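Local coordinates for hypothetical protein (Bacillus cereus, PDB 2O3L) that is of unknown function but belongs to the DUF1048 family, its crystallised fragment folding as a small all-helical left-handed superhelix, at residues Asp48-Gly53 with Asp62-Asp67; Phe19-Ile24 with Tyr44-Leu49; Asn26-Phe31 with Glu74-Ala79; Ala11-Asp16 with Ala52-Gly57. One frame throughout, in Å; residues are numbered along the deposited sequence. Where two conformers were deposited one is given.

Interaction 1: residues Asp48-Gly53 with Asp62-Asp67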
loop_
_atom_site.group_PDB
_atom_site.type_symbol
_atom_site.label_atom_id
_atom_site.label_comp_id
_atom_site.label_asym_id
_atom_site.label_seq_id
_atom_site.Cartn_x
_atom_site.Cartn_y
_atom_site.Cartn_z
ATOM N N ASP A 48 -4.222 -2.328 5.820
ATOM C CA ASP A 48 -5.219 -1.969 6.822
ATOM C C ASP A 48 -6.041 -0.755 6.346
ATOM O O ASP A 48 -7.259 -0.712 6.497
ATOM C CB ASP A 48 -4.591 -1.636 8.172
ATOM C CG ASP A 48 -4.364 -2.848 9.042
ATOM O OD1 ASP A 48 -4.937 -3.907 8.753
ATOM O OD2 ASP A 48 -3.614 -2.739 10.032
ATOM N N LEU A 49 -5.357 0.246 5.824
ATOM C CA LEU A 49 -6.030 1.480 5.387
ATOM C C LEU A 49 -6.958 1.195 4.179
ATOM O O LEU A 49 -8.076 1.649 4.145
ATOM C CB LEU A 49 -5.000 2.522 5.012
ATOM C CG LEU A 49 -5.484 3.920 4.601
ATOM C CD1 LEU A 49 -5.886 4.694 5.790
ATOM C CD2 LEU A 49 -4.398 4.673 3.836
ATOM N N PHE A 50 -6.464 0.452 3.206
ATOM C CA PHE A 50 -7.239 0.056 2.050
ATOM C C PHE A 50 -8.424 -0.841 2.422
ATOM O O PHE A 50 -9.531 -0.651 1.891
ATOM C CB PHE A 50 -6.359 -0.659 1.011
ATOM C CG PHE A 50 -5.600 0.243 0.085
ATOM C CD1 PHE A 50 -5.372 1.563 0.362
ATOM C CD2 PHE A 50 -5.053 -0.288 -1.093
ATOM C CE1 PHE A 50 -4.636 2.370 -0.519
ATOM C CE2 PHE A 50 -4.355 0.516 -1.984
ATOM C CZ PHE A 50 -4.130 1.852 -1.696
ATOM N N GLU A 51 -8.244 -1.781 3.349
ATOM C CA GLU A 51 -9.390 -2.580 3.789
ATOM C C GLU A 51 -10.461 -1.756 4.430
ATOM O O GLU A 51 -11.653 -2.039 4.242
ATOM C CB GLU A 51 -9.030 -3.650 4.812
ATOM C CG GLU A 51 -8.441 -4.876 4.226
ATOM C CD GLU A 51 -8.353 -6.028 5.218
ATOM O OE1 GLU A 51 -8.449 -5.822 6.458
ATOM O OE2 GLU A 51 -8.207 -7.161 4.713
ATOM N N ALA A 52 -10.069 -0.792 5.267
ATOM C CA ALA A 52 -11.057 0.051 5.916
ATOM C C ALA A 52 -11.801 0.893 4.886
ATOM O O ALA A 52 -13.029 1.014 4.901
ATOM C CB ALA A 52 -10.390 0.963 6.974
ATOM N N GLY A 53 -11.048 1.536 4.022
ATOM C CA GLY A 53 -11.644 2.359 2.992
ATOM C C GLY A 53 -12.624 1.595 2.104
ATOM O O GLY A 53 -13.712 2.098 1.829
ATOM N N ASP A 62 -9.590 8.036 -4.078
ATOM C CA ASP A 62 -9.862 8.995 -2.974
ATOM C C ASP A 62 -8.746 8.903 -1.902
ATOM O O ASP A 62 -8.421 9.875 -1.222
ATOM C CB ASP A 62 -11.202 8.695 -2.243
ATOM C CG ASP A 62 -12.483 8.911 -3.117
ATOM O OD1 ASP A 62 -12.362 9.216 -4.302
ATOM O OD2 ASP A 62 -13.623 8.771 -2.582
ATOM N N ILE A 63 -8.256 7.693 -1.692
ATOM C CA ILE A 63 -7.225 7.456 -0.704
ATOM C C ILE A 63 -5.867 7.953 -1.220
ATOM O O ILE A 63 -5.222 8.744 -0.573
ATOM C CB ILE A 63 -7.172 5.960 -0.295
ATOM C CG1 ILE A 63 -8.573 5.508 0.132
ATOM C CG2 ILE A 63 -6.075 5.745 0.812
ATOM C CD1 ILE A 63 -8.644 4.088 0.598
ATOM N N THR A 64 -5.480 7.522 -2.413
ATOM C CA THR A 64 -4.171 7.808 -2.944
ATOM C C THR A 64 -4.025 9.132 -3.668
ATOM O O THR A 64 -2.917 9.651 -3.764
ATOM C CB THR A 64 -3.709 6.698 -3.895
ATOM O OG1 THR A 64 -4.578 6.634 -5.023
ATOM C CG2 THR A 64 -3.690 5.349 -3.188
ATOM N N GLY A 65 -5.129 9.700 -4.149
ATOM C CA GLY A 65 -5.069 10.735 -5.133
ATOM C C GLY A 65 -4.730 10.077 -6.451
ATOM O O GLY A 65 -4.360 8.879 -6.507
ATOM N N GLU A 66 -4.860 10.839 -7.529
ATOM C CA GLU A 66 -4.674 10.275 -8.856
ATOM C C GLU A 66 -3.226 9.981 -9.124
ATOM O O GLU A 66 -2.897 9.053 -9.876
ATOM C CB GLU A 66 -5.258 11.208 -9.924
ATOM C CG GLU A 66 -6.792 11.070 -9.976
ATOM C CD GLU A 66 -7.435 11.775 -11.170
ATOM O OE1 GLU A 66 -6.770 12.626 -11.831
ATOM O OE2 GLU A 66 -8.620 11.466 -11.429
ATOM N N ASP A 67 -2.352 10.793 -8.533
ATOM C CA ASP A 67 -0.930 10.593 -8.675
ATOM C C ASP A 67 -0.406 9.562 -7.659
ATOM O O ASP A 67 0.076 9.917 -6.591
ATOM C CB ASP A 67 -0.193 11.919 -8.522
ATOM C CG ASP A 67 1.275 11.813 -8.872
ATOM O OD1 ASP A 67 1.767 10.675 -9.096
ATOM O OD2 ASP A 67 1.936 12.874 -8.906
#
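Gly-53 and Ile-63 mark the closest approach of the two backbones, their CA atoms 7.7 Å apart. Residues 48-53 form regular helix throughout, whereas 62-67 take in the last turn of a short helix and then leave it at Gly-65, which has positive phi (75°). Ile-63 points from that last turn toward the longer helix and divides its branches between three neighbours. Its CG2, anti to the backbone N, lies 3.6 Å from Leu-49 CD2 as the two side chains pass in opposite directions. The same methyl comes to 3.9 Å from Phe-50 CE1, meeting the ring at its edge. Ile-63 CD1 reaches the backbone of Gly-53, 4.2 Å from Gly-53 CA. Thr-64 supplies a second methyl at the ring edge, its CG2 3.8 Å from Phe-50 CZ, with the two side chains nearly at right angles. Its hydroxyl serves the turn instead: Thr-64 OG1 donates to Gly-65 O at 2.7 Å, tilted 15° from the carbonyl plane. Tyr-17 packs edge-to-face on Phe-50 and also touches Ile-63. This is apolar helix-to-helix packing, in which a short connecting helix folds back on the C-terminal half of helix 36-56 within an all-helical superhelix.

Interaction 2: residues Phe19-Ile24 with Tyr44-Leu49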
loop_
_atom_site.group_PDB
_atom_site.type_symbol
_atom_site.label_atom_id
_atom_site.label_comp_id
_atom_site.label_asym_id
_atom_site.label_seq_id
_atom_site.Cartn_x
_atom_site.Cartn_y
_atom_site.Cartn_z
ATOM N N PHE A 19 -5.191 -3.186 -8.060
ATOM C CA PHE A 19 -4.258 -2.719 -9.088
ATOM C C PHE A 19 -3.409 -1.609 -8.495
ATOM O O PHE A 19 -2.177 -1.539 -8.689
ATOM C CB PHE A 19 -5.019 -2.243 -10.317
ATOM C CG PHE A 19 -4.138 -1.878 -11.465
ATOM C CD1 PHE A 19 -3.473 -2.858 -12.180
ATOM C CD2 PHE A 19 -3.974 -0.545 -11.837
ATOM C CE1 PHE A 19 -2.637 -2.534 -13.267
ATOM C CE2 PHE A 19 -3.135 -0.195 -12.901
ATOM C CZ PHE A 19 -2.474 -1.208 -13.636
ATOM N N VAL A 20 -4.063 -0.748 -7.728
ATOM C CA VAL A 20 -3.384 0.364 -7.111
ATOM C C VAL A 20 -2.382 -0.105 -6.042
ATOM O O VAL A 20 -1.293 0.423 -5.975
ATOM C CB VAL A 20 -4.360 1.370 -6.550
ATOM C CG1 VAL A 20 -3.624 2.449 -5.731
ATOM C CG2 VAL A 20 -5.106 2.016 -7.730
ATOM N N PHE A 21 -2.770 -1.084 -5.234
ATOM C CA PHE A 21 -1.837 -1.700 -4.327
ATOM C C PHE A 21 -0.584 -2.240 -5.040
ATOM O O PHE A 21 0.517 -2.056 -4.563
ATOM C CB PHE A 21 -2.478 -2.834 -3.509
ATOM C CG PHE A 21 -1.507 -3.450 -2.546
ATOM C CD1 PHE A 21 -1.244 -2.843 -1.337
ATOM C CD2 PHE A 21 -0.760 -4.563 -2.909
ATOM C CE1 PHE A 21 -0.288 -3.343 -0.493
ATOM C CE2 PHE A 21 0.162 -5.092 -2.054
ATOM C CZ PHE A 21 0.415 -4.466 -0.842
ATOM N N LYS A 22 -0.794 -2.972 -6.123
ATOM C CA LYS A 22 0.293 -3.507 -6.928
ATOM C C LYS A 22 1.197 -2.403 -7.478
ATOM O O LYS A 22 2.425 -2.550 -7.497
ATOM C CB LYS A 22 -0.293 -4.297 -8.085
ATOM C CG LYS A 22 0.756 -4.886 -8.995
ATOM C CD LYS A 22 0.164 -5.841 -10.055
ATOM C CE LYS A 22 -0.513 -5.125 -11.200
ATOM N NZ LYS A 22 -0.685 -6.112 -12.265
ATOM N N LYS A 23 0.589 -1.306 -7.919
ATOM C CA LYS A 23 1.355 -0.147 -8.402
ATOM C C LYS A 23 2.301 0.382 -7.281
ATOM O O LYS A 23 3.462 0.567 -7.494
ATOM C CB LYS A 23 0.431 0.943 -8.937
ATOM C CG LYS A 23 -0.176 0.694 -10.312
ATOM C CD LYS A 23 -1.165 1.787 -10.769
ATOM C CE LYS A 23 -0.573 3.207 -10.777
ATOM N NZ LYS A 23 -1.369 4.277 -11.524
ATOM N N ILE A 24 1.775 0.560 -6.089
ATOM C CA ILE A 24 2.506 1.040 -4.929
ATOM C C ILE A 24 3.590 0.080 -4.458
ATOM O O ILE A 24 4.717 0.490 -4.135
ATOM C CB ILE A 24 1.532 1.276 -3.790
ATOM C CG1 ILE A 24 0.603 2.425 -4.173
ATOM C CG2 ILE A 24 2.289 1.634 -2.513
ATOM C CD1 ILE A 24 -0.503 2.654 -3.184
ATOM N N TYR A 44 1.866 -3.266 4.989
ATOM C CA TYR A 44 0.833 -3.858 5.842
ATOM C C TYR A 44 -0.092 -2.758 6.407
ATOM O O TYR A 44 -1.325 -2.941 6.453
ATOM C CB TYR A 44 1.416 -4.734 6.941
ATOM C CG TYR A 44 2.301 -5.899 6.431
ATOM C CD1 TYR A 44 2.245 -6.334 5.087
ATOM C CD2 TYR A 44 3.141 -6.580 7.289
ATOM C CE1 TYR A 44 3.050 -7.388 4.642
ATOM C CE2 TYR A 44 3.956 -7.627 6.851
ATOM C CZ TYR A 44 3.906 -8.027 5.524
ATOM O OH TYR A 44 4.710 -9.064 5.083
ATOM N N GLU A 45 0.496 -1.630 6.804
ATOM C CA GLU A 45 -0.307 -0.512 7.251
ATOM C C GLU A 45 -1.214 -0.060 6.124
ATOM O O GLU A 45 -2.387 0.266 6.341
ATOM C CB GLU A 45 0.546 0.646 7.770
ATOM C CG GLU A 45 1.297 0.334 9.036
ATOM C CD GLU A 45 0.420 0.192 10.283
ATOM O OE1 GLU A 45 -0.834 0.315 10.206
ATOM O OE2 GLU A 45 1.015 -0.008 11.350
ATOM N N LEU A 46 -0.677 -0.052 4.920
ATOM C CA LEU A 46 -1.450 0.383 3.785
ATOM C C LEU A 46 -2.626 -0.570 3.492
ATOM O O LEU A 46 -3.715 -0.107 3.092
ATOM C CB LEU A 46 -0.585 0.554 2.554
ATOM C CG LEU A 46 -1.306 1.084 1.299
ATOM C CD1 LEU A 46 -1.623 2.564 1.484
ATOM C CD2 LEU A 46 -0.405 0.877 0.097
ATOM N N ILE A 47 -2.434 -1.869 3.725
ATOM C CA ILE A 47 -3.511 -2.837 3.521
ATOM C C ILE A 47 -4.603 -2.634 4.582
ATOM O O ILE A 47 -5.783 -2.773 4.289
ATOM C CB ILE A 47 -2.961 -4.283 3.589
ATOM C CG1 ILE A 47 -2.067 -4.529 2.358
ATOM C CG2 ILE A 47 -4.072 -5.318 3.696
ATOM C CD1 ILE A 47 -1.115 -5.699 2.501
ATOM N N ASP A 48 -4.222 -2.328 5.820
ATOM C CA ASP A 48 -5.219 -1.969 6.822
ATOM C C ASP A 48 -6.041 -0.755 6.346
ATOM O O ASP A 48 -7.259 -0.712 6.497
ATOM C CB ASP A 48 -4.591 -1.636 8.172
ATOM C CG ASP A 48 -4.364 -2.848 9.042
ATOM O OD1 ASP A 48 -4.937 -3.907 8.753
ATOM O OD2 ASP A 48 -3.614 -2.739 10.032
ATOM N N LEU A 49 -5.357 0.246 5.824
ATOM C CA LEU A 49 -6.030 1.480 5.387
ATOM C C LEU A 49 -6.958 1.195 4.179
ATOM O O LEU A 49 -8.076 1.649 4.145
ATOM C CB LEU A 49 -5.000 2.522 5.012
ATOM C CG LEU A 49 -5.484 3.920 4.601
ATOM C CD1 LEU A 49 -5.886 4.694 5.790
ATOM C CD2 LEU A 49 -4.398 4.673 3.836
#
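Phe-21 and Ile-47 sit where the two backbones come nearest, their CA atoms 8.1 Å apart, and they make the tightest part of this contact. With CG anti to the backbone N (chi1 -179°), Phe-21 reaches straight across to the other helix, and Ile-47 lays its ethyl arm obliquely against the ring. Ile-47 CG1 is 3.6 Å from Phe-21 CE1, and its CD1 lies 3.9 Å from Phe-21 CZ. One step along, Leu-46 and Ile-24 meet tip to tip: Leu-46 CD2 is 3.7 Å from Ile-24 CD1 and 3.8 Å from Ile-24 CG2, so a single methyl touches both branches of the isoleucine. The same CD2 also comes obliquely to the ring, 4.1 Å from Phe-21 CD1. Helices 15-31 and 36-56 run here as a nearly antiparallel pair, the short segments at 161° with their axes 11.7 Å apart, and this pair forms the middle of the all-helical superhelix. That wide spacing is bridged by large apolar side chains, with no hydrogen bond across it. Phe-50 closes over Phe-21 and Ile-24, while Phe-71 of helix 68-82 covers Ile-24 and Leu-46. The outer surfaces are different in character. Lys-22 extends from one helix and Glu-45 and Asp-48 from the other, all exposed and taking no part in the contact between these two segments; Asp-48 pairs there with Arg-9 in a salt bridge.

Interaction 3: residues Asn26-Phe31 with Glu74-Ala79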
loop_
_atom_site.group_PDB
_atom_site.type_symbol
_atom_site.label_atom_id
_atom_site.label_comp_id
_atom_site.label_asym_id
_atom_site.label_seq_id
_atom_site.Cartn_x
_atom_site.Cartn_y
_atom_site.Cartn_z
ATOM N N ASN A 26 5.126 -2.092 -6.336
ATOM C CA ASN A 26 6.188 -2.012 -7.311
ATOM C C ASN A 26 6.972 -0.699 -7.183
ATOM O O ASN A 26 8.206 -0.682 -7.320
ATOM C CB ASN A 26 5.648 -2.210 -8.727
ATOM C CG ASN A 26 5.427 -3.677 -9.053
ATOM O OD1 ASN A 26 6.387 -4.423 -9.296
ATOM N ND2 ASN A 26 4.168 -4.109 -9.037
ATOM N N TYR A 27 6.268 0.396 -6.954
ATOM C CA TYR A 27 6.943 1.689 -6.848
ATOM C C TYR A 27 7.978 1.619 -5.683
ATOM O O TYR A 27 9.138 2.014 -5.809
ATOM C CB TYR A 27 5.952 2.819 -6.648
ATOM C CG TYR A 27 6.639 4.164 -6.560
ATOM C CD1 TYR A 27 7.224 4.607 -5.358
ATOM C CD2 TYR A 27 6.706 4.990 -7.650
ATOM C CE1 TYR A 27 7.848 5.854 -5.279
ATOM C CE2 TYR A 27 7.337 6.237 -7.595
ATOM C CZ TYR A 27 7.911 6.653 -6.420
ATOM O OH TYR A 27 8.532 7.857 -6.405
HETATM N N MSE A 28 7.556 1.038 -4.575
HETATM C CA MSE A 28 8.400 0.956 -3.381
HETATM C C MSE A 28 9.617 0.055 -3.603
HETATM O O MSE A 28 10.720 0.388 -3.215
HETATM C CB MSE A 28 7.553 0.461 -2.201
HETATM C CG MSE A 28 6.554 1.525 -1.811
HETATM SE SE MSE A 28 5.529 1.041 -0.236
HETATM C CE MSE A 28 6.945 0.506 0.883
ATOM N N TRP A 29 9.416 -1.056 -4.292
ATOM C CA TRP A 29 10.522 -1.928 -4.646
ATOM C C TRP A 29 11.467 -1.274 -5.682
ATOM O O TRP A 29 12.675 -1.515 -5.686
ATOM C CB TRP A 29 9.959 -3.205 -5.233
ATOM C CG TRP A 29 9.407 -4.197 -4.240
ATOM C CD1 TRP A 29 9.745 -4.340 -2.935
ATOM C CD2 TRP A 29 8.471 -5.230 -4.527
ATOM N NE1 TRP A 29 9.045 -5.383 -2.373
ATOM C CE2 TRP A 29 8.263 -5.951 -3.343
ATOM C CE3 TRP A 29 7.745 -5.581 -5.670
ATOM C CZ2 TRP A 29 7.369 -7.028 -3.267
ATOM C CZ3 TRP A 29 6.855 -6.656 -5.596
ATOM C CH2 TRP A 29 6.695 -7.377 -4.407
ATOM N N ASN A 30 10.897 -0.449 -6.554
ATOM C CA ASN A 30 11.671 0.279 -7.518
ATOM C C ASN A 30 12.502 1.364 -6.875
ATOM O O ASN A 30 13.612 1.599 -7.302
ATOM C CB ASN A 30 10.744 0.906 -8.549
ATOM C CG ASN A 30 10.203 -0.118 -9.575
ATOM O OD1 ASN A 30 10.750 -1.209 -9.712
ATOM N ND2 ASN A 30 9.133 0.250 -10.287
ATOM N N PHE A 31 11.947 2.070 -5.901
ATOM C CA PHE A 31 12.587 3.291 -5.414
ATOM C C PHE A 31 13.031 3.254 -3.960
ATOM O O PHE A 31 13.767 4.125 -3.562
ATOM C CB PHE A 31 11.661 4.479 -5.593
ATOM C CG PHE A 31 11.437 4.858 -7.033
ATOM C CD1 PHE A 31 12.325 5.687 -7.681
ATOM C CD2 PHE A 31 10.336 4.399 -7.717
ATOM C CE1 PHE A 31 12.108 6.037 -8.985
ATOM C CE2 PHE A 31 10.106 4.773 -9.022
ATOM C CZ PHE A 31 10.989 5.574 -9.651
ATOM N N GLU A 74 5.604 9.548 -1.014
ATOM C CA GLU A 74 5.444 10.115 0.317
ATOM C C GLU A 74 5.296 9.032 1.385
ATOM O O GLU A 74 5.470 9.270 2.563
ATOM C CB GLU A 74 4.214 11.006 0.359
ATOM C CG GLU A 74 4.245 12.012 1.482
ATOM C CD GLU A 74 2.995 12.862 1.532
ATOM O OE1 GLU A 74 2.294 12.952 0.492
ATOM O OE2 GLU A 74 2.710 13.429 2.621
ATOM N N LEU A 75 4.911 7.850 0.974
ATOM C CA LEU A 75 4.849 6.710 1.852
ATOM C C LEU A 75 6.292 6.176 2.077
ATOM O O LEU A 75 6.690 5.957 3.191
ATOM C CB LEU A 75 3.925 5.674 1.195
ATOM C CG LEU A 75 3.103 4.696 1.994
ATOM C CD1 LEU A 75 2.198 5.338 3.030
ATOM C CD2 LEU A 75 2.299 3.881 1.008
ATOM N N VAL A 76 7.089 6.004 1.028
ATOM C CA VAL A 76 8.473 5.599 1.233
ATOM C C VAL A 76 9.258 6.659 1.992
ATOM O O VAL A 76 10.266 6.329 2.580
ATOM C CB VAL A 76 9.288 5.240 -0.094
ATOM C CG1 VAL A 76 8.467 4.447 -1.065
ATOM C CG2 VAL A 76 9.903 6.473 -0.791
ATOM N N ALA A 77 8.833 7.924 1.954
ATOM C CA ALA A 77 9.574 8.999 2.639
ATOM C C ALA A 77 9.218 9.019 4.112
ATOM O O ALA A 77 10.085 9.089 4.956
ATOM C CB ALA A 77 9.302 10.366 1.990
ATOM N N ASN A 78 7.931 8.926 4.405
ATOM C CA ASN A 78 7.442 8.859 5.784
ATOM C C ASN A 78 7.634 7.444 6.341
ATOM O O ASN A 78 7.270 7.175 7.491
ATOM C CB ASN A 78 5.951 9.246 5.874
ATOM C CG ASN A 78 5.647 10.639 5.287
ATOM O OD1 ASN A 78 4.545 11.167 5.452
ATOM N ND2 ASN A 78 6.620 11.226 4.598
ATOM N N ALA A 79 8.171 6.534 5.518
ATOM C CA ALA A 79 8.569 5.214 5.994
ATOM C C ALA A 79 9.526 5.371 7.183
ATOM O O ALA A 79 9.323 4.756 8.232
#
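Met-28 and Val-76 meet where helix 15-31 crosses helix 68-82, an oblique helix-helix packing in this left-handed superhelix. The short segments are inclined at 58°, with their axes 10.4 Å apart, and the CA atoms of Met-28 and Val-76 come within 6.5 Å. Apolar contact accounts for everything that passes between the segments. Val-76 aims at the other helix, and its CG1, anti to the carbonyl carbon, rests 3.6 Å from CG of Met-28, a selenomethionine in this crystal, the two side chains running alongside in opposing directions. Further along the same side chain, Met-28 SE approaches Leu-75 CD2 more loosely at 4.5 Å. Tyr-27 offers Val-76 only the rim of its ring, near the ring plane. Met-39 of helix 36-56 touches both Met-28 and Val-76, tying a third helix to this crossing. Polar contact enters at the far end of Tyr-27, whose OH hydrogen-bonds OD1 of Asp-73, one residue before the 74-79 segment, and so anchors the ring to the same helix that Val-76 comes from. Aromatic contact stays inside the 26-31 segment: Phe-31 CD2 stands 3.4 Å above the plane of the Tyr-27 ring, over its centre.

Interaction 4: residues Ala11-Asp16 with Ala52-Gly57. With GOL (glycerol), chain C.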
loop_
_atom_site.group_PDB
_atom_site.type_symbol
_atom_site.label_atom_id
_atom_site.label_comp_id
_atom_site.label_asym_id
_atom_site.label_seq_id
_atom_site.Cartn_x
_atom_site.Cartn_y
_atom_site.Cartn_z
ATOM N N ALA A 11 -6.049 -9.563 -2.221
ATOM C CA ALA A 11 -6.829 -10.271 -3.216
ATOM C C ALA A 11 -8.307 -10.236 -2.908
ATOM O O ALA A 11 -9.103 -10.522 -3.787
ATOM C CB ALA A 11 -6.348 -11.685 -3.328
ATOM N N ALA A 12 -8.678 -9.876 -1.679
ATOM C CA ALA A 12 -10.089 -9.868 -1.305
ATOM C C ALA A 12 -10.652 -8.480 -1.561
ATOM O O ALA A 12 -11.825 -8.289 -1.533
ATOM C CB ALA A 12 -10.275 -10.242 0.160
ATOM N N LEU A 13 -9.804 -7.508 -1.818
ATOM C CA LEU A 13 -10.273 -6.163 -2.128
ATOM C C LEU A 13 -10.804 -6.060 -3.554
ATOM O O LEU A 13 -10.515 -6.926 -4.403
ATOM C CB LEU A 13 -9.133 -5.179 -1.968
ATOM C CG LEU A 13 -8.459 -5.093 -0.584
ATOM C CD1 LEU A 13 -7.203 -4.254 -0.676
ATOM C CD2 LEU A 13 -9.398 -4.531 0.458
ATOM N N PRO A 14 -11.595 -5.008 -3.835
ATOM C CA PRO A 14 -12.077 -4.813 -5.211
ATOM C C PRO A 14 -10.882 -4.688 -6.164
ATOM O O PRO A 14 -9.788 -4.292 -5.727
ATOM C CB PRO A 14 -12.856 -3.506 -5.122
ATOM C CG PRO A 14 -13.272 -3.401 -3.639
ATOM C CD PRO A 14 -12.127 -3.988 -2.902
ATOM N N GLU A 15 -11.094 -5.028 -7.432
ATOM C CA GLU A 15 -10.022 -5.072 -8.422
ATOM C C GLU A 15 -9.245 -3.736 -8.534
ATOM O O GLU A 15 -8.023 -3.745 -8.671
ATOM C CB GLU A 15 -10.545 -5.523 -9.811
ATOM N N ASP A 16 -9.933 -2.602 -8.452
ATOM C CA ASP A 16 -9.222 -1.341 -8.567
ATOM C C ASP A 16 -8.277 -1.113 -7.382
ATOM O O ASP A 16 -7.173 -0.600 -7.570
ATOM C CB ASP A 16 -10.142 -0.144 -8.841
ATOM C CG ASP A 16 -11.255 0.043 -7.821
ATOM O OD1 ASP A 16 -11.324 -0.637 -6.769
ATOM O OD2 ASP A 16 -12.092 0.932 -8.098
ATOM N N ALA A 52 -10.069 -0.792 5.267
ATOM C CA ALA A 52 -11.057 0.051 5.916
ATOM C C ALA A 52 -11.801 0.893 4.886
ATOM O O ALA A 52 -13.029 1.014 4.901
ATOM C CB ALA A 52 -10.390 0.963 6.974
ATOM N N GLY A 53 -11.048 1.536 4.022
ATOM C CA GLY A 53 -11.644 2.359 2.992
ATOM C C GLY A 53 -12.624 1.595 2.104
ATOM O O GLY A 53 -13.712 2.098 1.829
ATOM N N ALA A 54 -12.247 0.390 1.669
ATOM C CA ALA A 54 -13.165 -0.445 0.874
ATOM C C ALA A 54 -14.384 -0.812 1.712
ATOM O O ALA A 54 -15.511 -0.763 1.221
ATOM C CB ALA A 54 -12.481 -1.689 0.373
ATOM N N ALA A 55 -14.177 -1.155 2.981
ATOM C CA ALA A 55 -15.307 -1.432 3.864
ATOM C C ALA A 55 -16.257 -0.246 4.031
ATOM O O ALA A 55 -17.434 -0.448 4.178
ATOM C CB ALA A 55 -14.848 -1.926 5.244
ATOM N N GLU A 56 -15.754 0.983 4.013
ATOM C CA GLU A 56 -16.596 2.173 4.170
ATOM C C GLU A 56 -17.222 2.555 2.827
ATOM O O GLU A 56 -18.054 3.428 2.791
ATOM C CB GLU A 56 -15.752 3.378 4.647
ATOM C CG GLU A 56 -15.192 3.245 6.052
ATOM C CD GLU A 56 -16.211 3.425 7.130
ATOM O OE1 GLU A 56 -17.291 4.018 6.875
ATOM O OE2 GLU A 56 -15.913 2.981 8.254
ATOM N N GLY A 57 -16.744 1.960 1.729
ATOM C CA GLY A 57 -17.292 2.196 0.418
ATOM C C GLY A 57 -16.622 3.322 -0.350
ATOM O O GLY A 57 -17.198 3.842 -1.320
HETATM C C1 GOL C . -15.093 -0.358 -4.950
HETATM O O1 GOL C . -13.791 0.071 -5.324
HETATM C C2 GOL C . -15.753 0.459 -3.820
HETATM O O2 GOL C . -15.638 1.834 -4.090
HETATM C C3 GOL C . -15.207 0.175 -2.421
HETATM O O3 GOL C . -15.953 -0.846 -1.762
#
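Leu-13 holds CG anti to its carbonyl carbon (chi1 -59°); chi2 (170°) extends the chain to CD1, and the other methyl, CD2, turns off it to lie 4.2 Å from Ala-54 CB. The ring of Pro-14 arrives beside it, Pro-14 CD lying 4.0 Å from Ala-54 CB. Ala-54 is thus the one residue of 52-57 that both apolar groups press on, and the contact is small. Leu-13 continues inward onto Phe-50 and Glu-51, one turn earlier on helix 36-56. Two helix ends meet here: Pro-14 is the N-cap of helix 15-31, and helix 36-56 finishes in a Schellman motif, where Gly-57 takes positive phi (91°) and its N bonds back to Ala-54 O at 3.0 Å, with a weak bond to Gly-53 O. The loop leading out of helix 2-11 is therefore set against the C-terminal turn of the long helix. A glycerol, probably from the crystallisation liquor, lies between the two segments. Its O3 donates to Ala-54 O at 3.0 Å, adding a second partner to a carbonyl already used in the Schellman turn, and its C1 packs 3.8 Å from Pro-14 CG. At its other end, O1 donates to Asp-16 OD1 at 2.9 Å, a less certain bond because Asp-16 was modelled in two conformers.

In the fold
Interaction 2 has its centre about 2 Å from that of the chain, joining helices 15-31 and 36-56 in the core, and the others are spread around it. Interaction 1, its centre about 8 Å from that of interaction 2, brings helix 60-64 against helix 36-56; Phe-50 links the two by packing on Val-20, Phe-21 and Ile-24. Interaction 3, about 11 Å from interaction 2 centre to centre, attaches helix 68-82 and touches it through Leu-75. Interaction 4 lies across the chain's centre, about 21 Å from interaction 3 centre to centre. Along the chain, interaction 4 encloses interaction 2, whereas interactions 2 and 3 cross. Helix 36-56 carries interactions 1, 2 and 4; interaction 4 joins the packing through Leu-13 on Phe-50 and Glu-51.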